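Local coordinates for fucolectin-related protein (Streptococcus pneumoniae, PDB 2J22) that binds fucose-containing carbohydrates, probably blood group antigens, as a calcium-containing module of a pneumococcal virulence factor, at residues 38-43 against 141-146; 58-63 against 137-142; 87-92 against 107-112. All blocks are in the same frame, centred on the assembly; numbering follows the deposited sequence.

Contact 1: 38-43 against 141-146; sequences GNKNGD and EVEVYT. With CA (calcium ion), chain B.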
ATOM      1  N   GLY A  38      -9.148   2.495   7.837  1.00 23.64           N
ATOM      2  CA  GLY A  38      -9.111   1.768   9.090  1.00 25.78           C
ATOM      3  C   GLY A  38      -9.838   0.423   9.110  1.00 26.19           C
ATOM      4  O   GLY A  38     -10.126  -0.072  10.178  1.00 26.32           O
ATOM      5  N   ASN A  39     -10.168  -0.147   7.962  1.00 25.12           N
ATOM      6  CA  ASN A  39     -10.937  -1.393   7.919  1.00 25.16           C
ATOM      7  C   ASN A  39     -10.090  -2.361   7.141  1.00 25.02           C
ATOM      8  O   ASN A  39      -9.802  -2.152   5.968  1.00 23.15           O
ATOM      9  CB  ASN A  39     -12.323  -1.170   7.260  1.00 24.64           C
ATOM     10  CG  ASN A  39     -13.202  -2.462   7.137  1.00 28.23           C
ATOM     11  OD1 ASN A  39     -12.789  -3.568   7.463  1.00 26.99           O
ATOM     12  ND2 ASN A  39     -14.421  -2.283   6.621  1.00 26.77           N
ATOM     13  N   LYS A  40      -9.640  -3.407   7.816  1.00 25.50           N
ATOM     14  CA  LYS A  40      -8.795  -4.386   7.184  1.00 25.38           C
ATOM     15  C   LYS A  40      -9.520  -5.525   6.464  1.00 26.12           C
ATOM     16  O   LYS A  40      -8.848  -6.457   5.955  1.00 23.11           O
ATOM     17  CB  LYS A  40      -7.895  -5.034   8.246  1.00 27.10           C
ATOM     18  CG  LYS A  40      -6.793  -4.083   8.704  1.00 30.15           C
ATOM     19  CD  LYS A  40      -6.159  -4.637   9.995  1.00 31.86           C
ATOM     20  CE  LYS A  40      -6.853  -4.131  11.246  1.00 40.80           C
ATOM     21  NZ  LYS A  40      -6.384  -4.910  12.436  1.00 42.08           N
ATOM     22  N   ASN A  41     -10.859  -5.491   6.421  1.00 23.92           N
ATOM     23  CA  ASN A  41     -11.621  -6.554   5.713  1.00 24.31           C
ATOM     24  C   ASN A  41     -11.168  -6.641   4.223  1.00 22.71           C
ATOM     25  O   ASN A  41     -11.218  -5.632   3.450  1.00 21.30           O
ATOM     26  CB  ASN A  41     -13.152  -6.266   5.834  1.00 25.07           C
ATOM     27  CG  ASN A  41     -14.007  -7.459   5.418  1.00 28.86           C
ATOM     28  OD1 ASN A  41     -13.605  -8.254   4.572  1.00 32.89           O
ATOM     29  ND2 ASN A  41     -15.156  -7.618   6.064  1.00 28.83           N
ATOM     30  N   GLY A  42     -10.695  -7.805   3.800  1.00 18.94           N
ATOM     31  CA  GLY A  42     -10.265  -7.960   2.415  1.00 21.64           C
ATOM     32  C   GLY A  42     -11.304  -8.540   1.462  1.00 21.28           C
ATOM     33  O   GLY A  42     -10.991  -8.842   0.327  1.00 21.93           O
ATOM     34  N   ASP A  43     -12.555  -8.685   1.932  1.00 23.16           N
ATOM     35  CA  ASP A  43     -13.621  -9.188   1.086  1.00 22.69           C
ATOM     36  C   ASP A  43     -14.033  -8.050   0.205  1.00 22.61           C
ATOM     37  O   ASP A  43     -14.524  -7.068   0.741  1.00 23.17           O
ATOM     38  CB  ASP A  43     -14.828  -9.616   1.912  1.00 22.52           C
ATOM     39  CG  ASP A  43     -15.990  -9.977   1.034  1.00 24.66           C
ATOM     40  OD1 ASP A  43     -15.816 -10.898   0.251  1.00 25.27           O
ATOM     41  OD2 ASP A  43     -17.072  -9.333   0.973  1.00 27.78           O
ATOM     42  N   GLU A 141      -5.789  -2.810   3.078  1.00 19.83           N
ATOM     43  CA  GLU A 141      -5.284  -1.832   3.995  1.00 21.20           C
ATOM     44  C   GLU A 141      -3.739  -1.744   3.942  1.00 20.46           C
ATOM     45  O   GLU A 141      -2.984  -2.752   3.802  1.00 21.77           O
ATOM     46  CB  GLU A 141      -5.830  -2.086   5.441  1.00 20.05           C
ATOM     47  CG  GLU A 141      -5.629  -0.938   6.410  1.00 20.13           C
ATOM     48  CD  GLU A 141      -6.709   0.133   6.291  1.00 24.47           C
ATOM     49  OE1 GLU A 141      -7.563   0.037   5.410  1.00 23.68           O
ATOM     50  OE2 GLU A 141      -6.675   1.060   7.116  1.00 26.82           O
ATOM     51  N   VAL A 142      -3.269  -0.522   4.051  1.00 21.30           N
ATOM     52  CA  VAL A 142      -1.814  -0.259   4.193  1.00 19.99           C
ATOM     53  C   VAL A 142      -1.698   0.566   5.480  1.00 21.66           C
ATOM     54  O   VAL A 142      -2.236   1.627   5.581  1.00 18.04           O
ATOM     55  CB  VAL A 142      -1.224   0.560   2.965  1.00 21.29           C
ATOM     56  CG1 VAL A 142       0.256   0.983   3.188  1.00 20.01           C
ATOM     57  CG2 VAL A 142      -1.403  -0.182   1.616  1.00 18.60           C
ATOM     58  N   GLU A 143      -1.055   0.050   6.489  1.00 21.71           N
ATOM     59  CA  GLU A 143      -0.881   0.766   7.748  1.00 23.49           C
ATOM     60  C   GLU A 143       0.582   1.204   7.928  1.00 23.59           C
ATOM     61  O   GLU A 143       1.519   0.426   7.697  1.00 23.61           O
ATOM     62  CB  GLU A 143      -1.331  -0.152   8.890  1.00 23.66           C
ATOM     63  CG  GLU A 143      -2.797  -0.617   8.737  1.00 24.35           C
ATOM     64  CD  GLU A 143      -3.236  -1.528   9.867  1.00 27.40           C
ATOM     65  OE1 GLU A 143      -2.353  -2.108  10.492  1.00 27.83           O
ATOM     66  OE2 GLU A 143      -4.455  -1.608  10.142  1.00 27.94           O
ATOM     67  N   VAL A 144       0.754   2.449   8.351  1.00 24.18           N
ATOM     68  CA  VAL A 144       2.085   3.055   8.545  1.00 24.57           C
ATOM     69  C   VAL A 144       2.194   3.589  10.000  1.00 26.36           C
ATOM     70  O   VAL A 144       1.551   4.574  10.374  1.00 25.82           O
ATOM     71  CB  VAL A 144       2.388   4.191   7.557  1.00 24.63           C
ATOM     72  CG1 VAL A 144       3.828   4.764   7.760  1.00 23.24           C
ATOM     73  CG2 VAL A 144       2.161   3.750   6.061  1.00 23.39           C
ATOM     74  N   TYR A 145       3.017   2.912  10.785  1.00 26.94           N
ATOM     75  CA  TYR A 145       3.198   3.128  12.224  1.00 28.06           C
ATOM     76  C   TYR A 145       4.426   4.014  12.561  1.00 29.97           C
ATOM     77  O   TYR A 145       5.538   3.773  12.059  1.00 27.90           O
ATOM     78  CB  TYR A 145       3.378   1.767  12.883  1.00 26.69           C
ATOM     79  CG  TYR A 145       2.080   0.996  12.853  1.00 29.27           C
ATOM     80  CD1 TYR A 145       1.111   1.222  13.827  1.00 27.22           C
ATOM     81  CD2 TYR A 145       1.798   0.077  11.826  1.00 28.24           C
ATOM     82  CE1 TYR A 145      -0.122   0.543  13.810  1.00 26.24           C
ATOM     83  CE2 TYR A 145       0.571  -0.639  11.814  1.00 25.51           C
ATOM     84  CZ  TYR A 145      -0.372  -0.376  12.794  1.00 26.98           C
ATOM     85  OH  TYR A 145      -1.612  -0.988  12.794  1.00 28.41           O
ATOM     86  N   THR A 146       4.203   5.032  13.382  1.00 31.48           N
ATOM     87  CA  THR A 146       5.315   5.794  13.968  1.00 35.09           C
ATOM     88  C   THR A 146       5.126   5.745  15.479  1.00 35.64           C
ATOM     89  O   THR A 146       4.063   5.346  15.966  1.00 36.46           O
ATOM     90  CB  THR A 146       5.331   7.297  13.493  1.00 35.63           C
ATOM     91  OG1 THR A 146       4.197   7.980  14.053  1.00 38.64           O
ATOM     92  CG2 THR A 146       5.161   7.414  11.977  1.00 37.81           C
TER
HETATM   93 CA    CA B1150      -9.552  -0.852   4.031  1.00 22.38          CA
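Lys40 and Glu141 bring their CA atoms to 5.4 Å where the irregular loop 38-43 runs past the start of strand 141-146. The join is made by a calcium ion and by one carboxylate that serves two partners. Asn39 gives the metal its backbone O at 2.4 Å, and Glu141 adds OE1 at 2.6 Å. Leu34 O, Asp37 OD1, both Ser48 O and Ser48 OG, and Ala140 O complete seven ligands. They form the calcium site of this galactose-binding-like domain, probably a structural one pinning loop to strand. Bent at chi2 (83°), the Glu141 chain leaves its other oxygen, OE2, facing Gly38, whose N donates to it on the syn side over 2.9 Å. That bond is bent, 132° at the hydrogen, but together with the metal bond at OE1 it helps set the rotation of the carboxylate. Lys40 crosses Glu141 at a slant, its CG 3.9 Å from Glu141 CB, and its CD passes Glu143 OE2 at 3.5 Å, the Lys40 and Glu143 side chains crossing at about a right angle. A kink at chi3 (-90°) leaves Lys40 NZ 4.5 Å from Glu143 OE2, too far for a salt bridge. Glu143 OE1 takes the hydroxyl of Tyr145 from above the carboxylate plane, OH to OE1 2.7 Å. Two successive Asx turns, Asn39 OD1 to Asn41 N and Asn41 OD1 to Asp43 N, shape the loop. Strand 139-146 pairs with strand 67-77 through backbone bonds of Glu141 to Tyr76 and Glu143 to Ile74, and the side chains of Lys40 and Glu143 both rest on Tyr76.

Contact 2: 58-63 against 137-142; sequences SWWEID and LSLAEV. With CA (calcium ion), chain B.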
ATOM      1  N   SER A  58       0.330  -1.111 -12.603  1.00 22.77           N
ATOM      2  CA  SER A  58      -0.511  -0.652 -11.507  1.00 21.49           C
ATOM      3  C   SER A  58       0.289  -0.275 -10.259  1.00 20.66           C
ATOM      4  O   SER A  58       1.208  -0.990  -9.855  1.00 21.93           O
ATOM      5  CB  SER A  58      -1.570  -1.710 -11.129  1.00 19.81           C
ATOM      6  OG  SER A  58      -2.264  -2.173 -12.286  1.00 18.93           O
ATOM      7  N   TRP A  59      -0.089   0.843  -9.620  1.00 20.72           N
ATOM      8  CA  TRP A  59       0.575   1.249  -8.406  1.00 19.02           C
ATOM      9  C   TRP A  59      -0.421   2.040  -7.528  1.00 19.16           C
ATOM     10  O   TRP A  59      -1.464   2.464  -7.979  1.00 19.65           O
ATOM     11  CB  TRP A  59       1.869   2.065  -8.722  1.00 18.47           C
ATOM     12  CG  TRP A  59       1.592   3.291  -9.617  1.00 21.67           C
ATOM     13  CD1 TRP A  59       1.795   3.381 -10.952  1.00 23.92           C
ATOM     14  CD2 TRP A  59       1.086   4.565  -9.203  1.00 22.74           C
ATOM     15  NE1 TRP A  59       1.420   4.625 -11.415  1.00 21.07           N
ATOM     16  CE2 TRP A  59       0.977   5.371 -10.357  1.00 24.84           C
ATOM     17  CE3 TRP A  59       0.698   5.113  -7.960  1.00 26.27           C
ATOM     18  CZ2 TRP A  59       0.467   6.684 -10.319  1.00 23.49           C
ATOM     19  CZ3 TRP A  59       0.197   6.410  -7.906  1.00 25.85           C
ATOM     20  CH2 TRP A  59       0.102   7.198  -9.095  1.00 27.65           C
ATOM     21  N   TRP A  60      -0.038   2.227  -6.281  1.00 18.72           N
ATOM     22  CA  TRP A  60      -0.787   2.990  -5.292  1.00 19.14           C
ATOM     23  C   TRP A  60       0.195   3.737  -4.386  1.00 19.67           C
ATOM     24  O   TRP A  60       1.309   3.265  -4.092  1.00 18.33           O
ATOM     25  CB  TRP A  60      -1.701   2.032  -4.489  1.00 17.59           C
ATOM     26  CG  TRP A  60      -2.365   2.586  -3.257  1.00 15.47           C
ATOM     27  CD1 TRP A  60      -3.693   2.811  -3.102  1.00 14.45           C
ATOM     28  CD2 TRP A  60      -1.766   2.797  -1.982  1.00 16.08           C
ATOM     29  NE1 TRP A  60      -3.946   3.203  -1.817  1.00 19.70           N
ATOM     30  CE2 TRP A  60      -2.790   3.176  -1.103  1.00 15.72           C
ATOM     31  CE3 TRP A  60      -0.453   2.651  -1.472  1.00 14.81           C
ATOM     32  CZ2 TRP A  60      -2.558   3.538   0.229  1.00 18.19           C
ATOM     33  CZ3 TRP A  60      -0.211   2.959  -0.129  1.00 17.75           C
ATOM     34  CH2 TRP A  60      -1.264   3.419   0.705  1.00 19.86           C
ATOM     35  N   GLU A  61      -0.202   4.920  -3.938  1.00 21.57           N
ATOM     36  CA  GLU A  61       0.700   5.770  -3.171  1.00 22.53           C
ATOM     37  C   GLU A  61       0.002   6.501  -2.046  1.00 22.74           C
ATOM     38  O   GLU A  61      -1.183   6.890  -2.182  1.00 24.53           O
ATOM     39  CB  GLU A  61       1.243   6.856  -4.091  1.00 22.86           C
ATOM     40  CG  GLU A  61       2.512   7.500  -3.624  1.00 25.56           C
ATOM     41  CD  GLU A  61       3.068   8.287  -4.756  1.00 31.15           C
ATOM     42  OE1 GLU A  61       2.546   9.408  -4.999  1.00 31.28           O
ATOM     43  OE2 GLU A  61       3.947   7.741  -5.421  1.00 28.59           O
ATOM     44  N   ILE A  62       0.754   6.737  -0.967  1.00 22.69           N
ATOM     45  CA  ILE A  62       0.271   7.481   0.203  1.00 24.09           C
ATOM     46  C   ILE A  62       1.274   8.598   0.517  1.00 24.69           C
ATOM     47  O   ILE A  62       2.490   8.379   0.479  1.00 23.26           O
ATOM     48  CB  ILE A  62       0.060   6.571   1.414  1.00 23.18           C
ATOM     49  CG1 ILE A  62      -0.544   7.379   2.581  1.00 22.23           C
ATOM     50  CG2 ILE A  62       1.397   5.847   1.794  1.00 25.65           C
ATOM     51  CD1 ILE A  62      -0.910   6.570   3.785  1.00 21.13           C
ATOM     52  N   ASP A  63       0.724   9.804   0.752  1.00 26.78           N
ATOM     53  CA  ASP A  63       1.492  11.015   1.102  1.00 28.56           C
ATOM     54  C   ASP A  63       1.250  11.236   2.591  1.00 28.66           C
ATOM     55  O   ASP A  63       0.115  11.473   3.005  1.00 28.97           O
ATOM     56  CB  ASP A  63       1.034  12.231   0.272  1.00 28.40           C
ATOM     57  CG  ASP A  63       1.930  13.517   0.487  1.00 32.53           C
ATOM     58  OD1 ASP A  63       2.793  13.580   1.364  1.00 30.94           O
ATOM     59  OD2 ASP A  63       1.844  14.504  -0.247  1.00 34.34           O
ATOM     60  N   LEU A 137      -3.908  -3.681  -9.216  1.00 20.26           N
ATOM     61  CA  LEU A 137      -3.466  -3.645  -7.781  1.00 20.03           C
ATOM     62  C   LEU A 137      -4.673  -3.443  -6.879  1.00 20.43           C
ATOM     63  O   LEU A 137      -5.471  -2.505  -7.067  1.00 19.18           O
ATOM     64  CB  LEU A 137      -2.341  -2.631  -7.561  1.00 19.35           C
ATOM     65  CG  LEU A 137      -1.904  -2.357  -6.111  1.00 19.08           C
ATOM     66  CD1 LEU A 137      -1.145  -3.626  -5.602  1.00 16.30           C
ATOM     67  CD2 LEU A 137      -0.921  -1.223  -6.087  1.00 18.22           C
ATOM     68  N   SER A 138      -4.833  -4.330  -5.923  1.00 19.82           N
ATOM     69  CA  SER A 138      -5.900  -4.219  -4.932  1.00 18.92           C
ATOM     70  C   SER A 138      -5.296  -4.423  -3.530  1.00 19.87           C
ATOM     71  O   SER A 138      -4.620  -5.444  -3.259  1.00 19.27           O
ATOM     72  CB  SER A 138      -7.023  -5.247  -5.170  1.00 19.91           C
ATOM     73  OG  SER A 138      -7.843  -4.951  -6.299  1.00 19.60           O
ATOM     74  N   LEU A 139      -5.564  -3.469  -2.660  1.00 19.39           N
ATOM     75  CA  LEU A 139      -5.123  -3.457  -1.269  1.00 19.49           C
ATOM     76  C   LEU A 139      -6.316  -3.301  -0.320  1.00 19.73           C
ATOM     77  O   LEU A 139      -7.057  -2.345  -0.401  1.00 18.82           O
ATOM     78  CB  LEU A 139      -4.105  -2.299  -1.102  1.00 19.20           C
ATOM     79  CG  LEU A 139      -2.903  -2.181  -2.081  1.00 18.99           C
ATOM     80  CD1 LEU A 139      -2.098  -0.927  -2.067  1.00 15.60           C
ATOM     81  CD2 LEU A 139      -1.908  -3.168  -1.499  1.00 12.01           C
ATOM     82  N   ALA A 140      -6.465  -4.171   0.663  1.00 18.89           N
ATOM     83  CA  ALA A 140      -7.465  -3.971   1.722  1.00 20.64           C
ATOM     84  C   ALA A 140      -7.077  -2.864   2.710  1.00 20.39           C
ATOM     85  O   ALA A 140      -7.951  -2.104   3.187  1.00 22.19           O
ATOM     86  CB  ALA A 140      -7.685  -5.285   2.524  1.00 20.62           C
ATOM     87  N   GLU A 141      -5.789  -2.810   3.078  1.00 19.83           N
ATOM     88  CA  GLU A 141      -5.284  -1.832   3.995  1.00 21.20           C
ATOM     89  C   GLU A 141      -3.739  -1.744   3.942  1.00 20.46           C
ATOM     90  O   GLU A 141      -2.984  -2.752   3.802  1.00 21.77           O
ATOM     91  CB  GLU A 141      -5.830  -2.086   5.441  1.00 20.05           C
ATOM     92  CG  GLU A 141      -5.629  -0.938   6.410  1.00 20.13           C
ATOM     93  CD  GLU A 141      -6.709   0.133   6.291  1.00 24.47           C
ATOM     94  OE1 GLU A 141      -7.563   0.037   5.410  1.00 23.68           O
ATOM     95  OE2 GLU A 141      -6.675   1.060   7.116  1.00 26.82           O
ATOM     96  N   VAL A 142      -3.269  -0.522   4.051  1.00 21.30           N
ATOM     97  CA  VAL A 142      -1.814  -0.259   4.193  1.00 19.99           C
ATOM     98  C   VAL A 142      -1.698   0.566   5.480  1.00 21.66           C
ATOM     99  O   VAL A 142      -2.236   1.627   5.581  1.00 18.04           O
ATOM    100  CB  VAL A 142      -1.224   0.560   2.965  1.00 21.29           C
ATOM    101  CG1 VAL A 142       0.256   0.983   3.188  1.00 20.01           C
ATOM    102  CG2 VAL A 142      -1.403  -0.182   1.616  1.00 18.60           C
TER
HETATM  103 CA    CA B1150      -9.552  -0.852   4.031  1.00 22.38          CA
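Ala140 O binds the calcium ion at 2.2 Å, while Leu137, Leu139 and Val142 of the same segment turn their side chains toward Ser58 and Trp60. The Trp60 indole carries most of the contact. With CG anti to the backbone N (chi1 169°), it reaches across to the 137-142 segment and offers it one face. Leu139 CD1 sits over the five-membered ring, 3.9 Å from its centroid, and Val142 CG2 over the six-membered ring at 4.0 Å, two CH-pi contacts side by side. Val142 comes in tip to tip, its CB 3.6 Å from Trp60 CH2. The backbone N of Ile62 lies over the opposite face, toward the rim. Toward the Ser58 end, Leu137 CD2 lies 3.6 Å from Trp60 N, and Leu137 CB meets Ser58 CB at 3.8 Å. Trp60 NE1 is hydrogen-bonded to Ser32 and Ser58 OG to Ile135. The chain turns a corner at Ala140, where Ala140 and Glu141 both face Tyr76 in a classic beta bulge. Strands 59-64 and 139-146 belong to different sheets, so this apolar packing is part of the buried core between them, while 137-142 also gives the metal Ala140 O and Glu141 OE1.

Contact 3: 87-92 against 107-112; sequences SNFDII and DSLESN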
ATOM      1  N   SER A  87       1.671  -9.751  -5.744  1.00 26.94           N
ATOM      2  CA  SER A  87       2.881 -10.593  -5.762  1.00 26.66           C
ATOM      3  C   SER A  87       3.860  -9.919  -6.710  1.00 26.35           C
ATOM      4  O   SER A  87       3.441  -9.103  -7.530  1.00 23.91           O
ATOM      5  CB  SER A  87       2.543 -11.980  -6.298  1.00 26.63           C
ATOM      6  OG  SER A  87       2.189 -11.926  -7.676  1.00 25.54           O
ATOM      7  N   ASN A  88       5.147 -10.256  -6.620  1.00 24.94           N
ATOM      8  CA  ASN A  88       6.182  -9.670  -7.501  1.00 25.29           C
ATOM      9  C   ASN A  88       6.056  -8.174  -7.537  1.00 25.76           C
ATOM     10  O   ASN A  88       5.798  -7.588  -8.609  1.00 25.31           O
ATOM     11  CB  ASN A  88       6.077 -10.260  -8.930  1.00 27.18           C
ATOM     12  CG  ASN A  88       7.155  -9.715  -9.897  1.00 29.30           C
ATOM     13  OD1 ASN A  88       8.212  -9.209  -9.468  1.00 34.86           O
ATOM     14  ND2 ASN A  88       6.884  -9.800 -11.202  1.00 29.20           N
ATOM     15  N   PHE A  89       6.216  -7.543  -6.367  1.00 26.11           N
ATOM     16  CA  PHE A  89       5.984  -6.112  -6.284  1.00 25.58           C
ATOM     17  C   PHE A  89       7.067  -5.355  -5.569  1.00 26.55           C
ATOM     18  O   PHE A  89       7.856  -5.916  -4.861  1.00 27.61           O
ATOM     19  CB  PHE A  89       4.550  -5.754  -5.748  1.00 24.55           C
ATOM     20  CG  PHE A  89       4.311  -6.111  -4.313  1.00 25.15           C
ATOM     21  CD1 PHE A  89       4.557  -5.183  -3.296  1.00 24.35           C
ATOM     22  CD2 PHE A  89       3.818  -7.386  -3.965  1.00 23.66           C
ATOM     23  CE1 PHE A  89       4.323  -5.510  -1.887  1.00 24.05           C
ATOM     24  CE2 PHE A  89       3.574  -7.717  -2.658  1.00 25.94           C
ATOM     25  CZ  PHE A  89       3.804  -6.801  -1.591  1.00 26.65           C
ATOM     26  N   ASP A  90       7.099  -4.030  -5.755  1.00 26.98           N
ATOM     27  CA  ASP A  90       8.022  -3.228  -4.999  1.00 26.04           C
ATOM     28  C   ASP A  90       7.300  -2.289  -4.052  1.00 26.42           C
ATOM     29  O   ASP A  90       6.220  -1.729  -4.391  1.00 25.14           O
ATOM     30  CB  ASP A  90       8.857  -2.379  -5.952  1.00 27.58           C
ATOM     31  CG  ASP A  90       9.839  -3.187  -6.731  1.00 28.09           C
ATOM     32  OD1 ASP A  90      10.466  -4.153  -6.171  1.00 27.00           O
ATOM     33  OD2 ASP A  90      10.046  -2.912  -7.914  1.00 31.21           O
ATOM     34  N   ILE A  91       7.912  -2.120  -2.886  1.00 24.32           N
ATOM     35  CA  ILE A  91       7.566  -1.071  -1.919  1.00 25.33           C
ATOM     36  C   ILE A  91       8.693  -0.055  -2.035  1.00 25.87           C
ATOM     37  O   ILE A  91       9.864  -0.428  -1.865  1.00 25.78           O
ATOM     38  CB  ILE A  91       7.527  -1.662  -0.478  1.00 25.46           C
ATOM     39  CG1 ILE A  91       6.501  -2.794  -0.389  1.00 25.40           C
ATOM     40  CG2 ILE A  91       7.347  -0.545   0.592  1.00 20.81           C
ATOM     41  CD1 ILE A  91       6.465  -3.535   0.924  1.00 25.60           C
ATOM     42  N   ILE A  92       8.341   1.211  -2.303  1.00 23.81           N
ATOM     43  CA  ILE A  92       9.305   2.267  -2.490  1.00 25.51           C
ATOM     44  C   ILE A  92       8.967   3.405  -1.552  1.00 25.63           C
ATOM     45  O   ILE A  92       7.839   3.893  -1.569  1.00 27.55           O
ATOM     46  CB  ILE A  92       9.285   2.835  -3.958  1.00 24.60           C
ATOM     47  CG1 ILE A  92       9.123   1.724  -5.015  1.00 22.91           C
ATOM     48  CG2 ILE A  92      10.598   3.552  -4.208  1.00 25.65           C
ATOM     49  CD1 ILE A  92       8.604   2.179  -6.378  1.00 28.85           C
ATOM     50  N   ASP A 107       8.217 -11.027  -3.424  1.00 36.94           N
ATOM     51  CA  ASP A 107       7.922 -12.077  -4.378  1.00 38.71           C
ATOM     52  C   ASP A 107       6.454 -12.458  -4.232  1.00 40.21           C
ATOM     53  O   ASP A 107       5.693 -12.408  -5.200  1.00 40.74           O
ATOM     54  CB  ASP A 107       8.853 -13.292  -4.156  1.00 39.68           C
ATOM     55  CG  ASP A 107      10.358 -12.939  -4.326  1.00 42.38           C
ATOM     56  OD1 ASP A 107      10.742 -12.240  -5.300  1.00 45.42           O
ATOM     57  OD2 ASP A 107      11.244 -13.327  -3.523  1.00 45.31           O
ATOM     58  N   SER A 108       6.048 -12.807  -3.015  1.00 40.79           N
ATOM     59  CA  SER A 108       4.660 -13.166  -2.765  1.00 41.33           C
ATOM     60  C   SER A 108       4.321 -13.101  -1.277  1.00 41.73           C
ATOM     61  O   SER A 108       5.205 -13.061  -0.419  1.00 41.03           O
ATOM     62  CB  SER A 108       4.324 -14.559  -3.341  1.00 41.60           C
ATOM     63  OG  SER A 108       4.953 -15.584  -2.590  1.00 38.49           O
ATOM     64  N   LEU A 109       3.021 -13.064  -1.001  1.00 42.15           N
ATOM     65  CA  LEU A 109       2.505 -13.124   0.357  1.00 42.87           C
ATOM     66  C   LEU A 109       2.078 -14.561   0.590  1.00 43.68           C
ATOM     67  O   LEU A 109       1.500 -15.192  -0.299  1.00 44.93           O
ATOM     68  CB  LEU A 109       1.273 -12.235   0.485  1.00 42.11           C
ATOM     69  CG  LEU A 109       1.456 -10.827   1.002  1.00 40.25           C
ATOM     70  CD1 LEU A 109       2.320 -10.008   0.082  1.00 37.11           C
ATOM     71  CD2 LEU A 109       0.082 -10.154   1.178  1.00 37.33           C
ATOM     72  N   GLU A 110       2.353 -15.083   1.771  1.00 45.07           N
ATOM     73  CA  GLU A 110       1.790 -16.382   2.118  1.00 45.34           C
ATOM     74  C   GLU A 110       0.481 -16.306   2.880  1.00 45.11           C
ATOM     75  O   GLU A 110      -0.377 -17.209   2.758  1.00 45.56           O
ATOM     76  CB  GLU A 110       2.786 -17.178   2.914  1.00 46.07           C
ATOM     77  CG  GLU A 110       3.712 -17.957   2.004  1.00 45.93           C
ATOM     78  CD  GLU A 110       4.691 -18.764   2.796  1.00 47.82           C
ATOM     79  OE1 GLU A 110       5.769 -19.039   2.237  1.00 47.90           O
ATOM     80  OE2 GLU A 110       4.385 -19.115   3.969  1.00 44.62           O
ATOM     81  N   SER A 111       0.323 -15.263   3.691  1.00 43.69           N
ATOM     82  CA  SER A 111      -0.942 -15.095   4.409  1.00 42.57           C
ATOM     83  C   SER A 111      -1.630 -13.885   3.834  1.00 41.02           C
ATOM     84  O   SER A 111      -1.172 -13.342   2.839  1.00 41.61           O
ATOM     85  CB  SER A 111      -0.738 -14.949   5.928  1.00 42.92           C
ATOM     86  OG  SER A 111       0.213 -13.949   6.212  1.00 45.02           O
ATOM     87  N   ASN A 112      -2.723 -13.455   4.448  1.00 38.99           N
ATOM     88  CA  ASN A 112      -3.411 -12.293   3.931  1.00 36.69           C
ATOM     89  C   ASN A 112      -2.690 -10.975   4.223  1.00 35.59           C
ATOM     90  O   ASN A 112      -3.234  -9.939   3.954  1.00 32.43           O
ATOM     91  CB  ASN A 112      -4.886 -12.253   4.366  1.00 36.69           C
ATOM     92  CG  ASN A 112      -5.077 -12.092   5.890  1.00 38.84           C
ATOM     93  OD1 ASN A 112      -4.187 -11.606   6.629  1.00 38.71           O
ATOM     94  ND2 ASN A 112      -6.262 -12.501   6.364  1.00 38.50           N
TER
HETATM   95  O   HOH W   1       9.397 -11.178  -7.555  1.00 51.61           O
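The Phe89 ring is met at its edge: Leu109 CD1 comes in near the ring plane, 3.8 Å from CE2, and Ser87 CA also lies in plane at the rim. The phenyl and leucine chains cross at about a right angle. Phe89 holds CG between its backbone N and carbonyl carbon (chi1 68°), which swings the ring back beside Ser87 and within reach of Leu109. A short hydrogen bond ties the backbones, Asn88 N to Asp107 O at 2.6 Å and fairly straight at 160°, with the donor standing above the carbonyl plane. Ser87 CB leans on that same Asp107 O at 3.4 Å. Alongside it, a water bridges the side chains of Asn88 and Asp107, donating to Asn88 OD1 at 3.0 Å and to Asp107 OD1 at 2.8 Å. Asn88 ND2 is hydrogen-bonded to Ser132 OG and Ser87 OG to Gln84 O. Asn88 and Phe89 both face Ile106, a G1 beta bulge at the open end of the hairpin formed by strands 89-94 and 100-108. Strand 125-130 flanks strand 89-94 and places Ile128 and Leu130 against Phe89, while Leu109 reaches Asn77 of strand 67-77 in the other sheet.

Overall arrangement
Contacts 1 and 2 share strand 139-146 and both include ligands of the calcium ion, their centres about 10 Å apart, and touch where Ala140 CB packs on the loop 38-43. Contact 3 lies about 15 Å from contact 1 and 12 Å from contact 2, centre to centre, touching neither. Along the chain 38-43 comes first, then 58-63, and the hairpin of contact 3 falls inside the loops closed by the other two. The fold is two antiparallel sheets packed face to face, consistent with a galactose-binding-like sandwich. Contact 2 joins the sheets through the core, contact 1 fastens a loop to one, and contact 3 joins the open end of the hairpin at an edge of the other.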